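Local coordinates for nicotinate-nucleotide--dimethylbenzimidazole phosphoribosyltransferase (Thermus thermophilus HB8, PDB 1WX1), which catalyses transfer of the phosphoribosyl group of nicotinate mononucleotide to 5,6-dimethylbenzimidazole, giving alpha-ribazole 5'-phosphate and nicotinate for cobalamin synthesis, at the interface of chains A and B. Residues are numbered along the deposited sequence; one frame, centred on the assembly and turned at random. Chains: chain A/B, nicotinate-nucleotide--dimethylbenzimidazole phosphoribosyltransferase.

The interface of chains A and B. Residues chain A 66-67, 69-70, 73; chain B 332-334.
B:Val332, B:Ser333 and the poorly ordered B:Arg334 run extended (phi/psi -72°/144° at B:Ser333) past A:Pro67, A:Glu69 and the first turn of helix 70-79. This is the C-terminal tail of one CobT-family subunit laid on the other, part of a two-fold interface of the deposited assembly, probably the enzyme's dimer interface, in which the twin tail does the same; the centre of this patch lies about 11 Å from A:Glu304, the predicted proton acceptor. B:Ser333 is held at both backbone and side chain by the amide of A:Gln73. The B:Ser333 backbone N donates to the carbonyl oxygen OE1 of A:Gln73 at 2.8 Å, nearly straight at the hydrogen but tilted from the carbonyl plane. On the amide's other branch, A:Gln73 NE2 gives a longer bond, 3.3 Å, to the hydroxyl OG of B:Ser333, which lies almost in the amide plane. A:Gln73 gets there with CG anti to its carbonyl carbon (chi1 -57°) and an extended chain. With an alanine in its place, the B:Ser333 N-H is likely to lose its acceptor and OG the NE2 donor, so that the tail could shift on the helix. The hydroxyl of B:Ser333 can also donate to the carboxylate of A:Glu69, with OG 3.1 Å from OE1. A:Pro67 brings its ring atom CG to 3.8 Å from CB of B:Ser333. Where the tail faces the helix, the side chains of A:Val70 and B:Val332 cross at about a right angle, CG1 to CG1 at 4.1 Å, while CG2 of A:Val70 packs against the B:Ser333 carbonyl O.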
# COMPACT_ATOMS: atom_id res chain seq x y z
N TYR A 66 3.47 28.12 7.79
CA TYR A 66 2.31 28.09 8.67
C TYR A 66 2.59 28.69 10.04
O TYR A 66 3.66 28.49 10.60
CB TYR A 66 1.83 26.65 8.85
CG TYR A 66 1.27 26.03 7.59
CD1 TYR A 66 -0.01 26.36 7.14
CD2 TYR A 66 2.03 25.13 6.84
CE1 TYR A 66 -0.53 25.80 5.98
CE2 TYR A 66 1.52 24.57 5.67
CZ TYR A 66 0.24 24.91 5.25
OH TYR A 66 -0.27 24.35 4.09
N PRO A 67 1.63 29.44 10.59
CA PRO A 67 1.79 30.06 11.91
C PRO A 67 1.75 28.98 12.99
O PRO A 67 1.09 27.96 12.83
CB PRO A 67 0.60 31.02 11.99
CG PRO A 67 -0.45 30.30 11.20
CD PRO A 67 0.33 29.82 9.99
N GLU A 69 0.20 28.64 15.69
CA GLU A 69 -1.13 28.31 16.18
C GLU A 69 -1.74 27.08 15.52
O GLU A 69 -2.62 26.45 16.09
CB GLU A 69 -2.10 29.49 15.94
CG GLU A 69 -2.25 29.88 14.49
CD GLU A 69 -3.01 31.17 14.26
OE1 GLU A 69 -4.16 31.29 14.77
OE2 GLU A 69 -2.47 32.05 13.58
N VAL A 70 -1.27 26.74 14.33
CA VAL A 70 -1.78 25.58 13.60
C VAL A 70 -1.61 24.25 14.35
O VAL A 70 -2.43 23.35 14.20
CB VAL A 70 -1.14 25.48 12.20
CG1 VAL A 70 -1.56 24.18 11.51
CG2 VAL A 70 -1.58 26.68 11.35
N GLN A 73 -4.54 24.03 16.68
CA GLN A 73 -5.75 23.92 15.89
C GLN A 73 -5.85 22.53 15.26
O GLN A 73 -6.94 21.97 15.18
CB GLN A 73 -5.76 24.99 14.80
CG GLN A 73 -5.65 26.41 15.34
CD GLN A 73 -5.50 27.43 14.24
OE1 GLN A 73 -4.94 27.15 13.19
NE2 GLN A 73 -6.00 28.64 14.49
N VAL B 332 -8.80 26.17 11.11
CA VAL B 332 -7.35 26.06 11.03
C VAL B 332 -6.81 27.20 10.17
O VAL B 332 -7.34 27.47 9.08
CB VAL B 332 -6.92 24.71 10.42
CG1 VAL B 332 -5.41 24.66 10.22
CG2 VAL B 332 -7.38 23.57 11.33
N SER B 333 -5.77 27.87 10.65
CA SER B 333 -5.18 28.98 9.91
C SER B 333 -4.40 28.46 8.70
O SER B 333 -3.78 27.40 8.76
CB SER B 333 -4.25 29.79 10.81
OG SER B 333 -4.96 30.37 11.88
N ARG B 334 -4.44 29.23 7.61
CA ARG B 334 -3.73 28.86 6.39
C ARG B 334 -2.39 29.60 6.33
O ARG B 334 -2.15 30.50 7.11
CB ARG B 334 -4.56 29.20 5.15
CG ARG B 334 -5.92 28.51 5.14
CD ARG B 334 -6.55 28.44 3.76
NE ARG B 334 -5.68 27.76 2.81
CZ ARG B 334 -6.05 27.42 1.58
NH1 ARG B 334 -7.28 27.70 1.13
NH2 ARG B 334 -5.18 26.78 0.80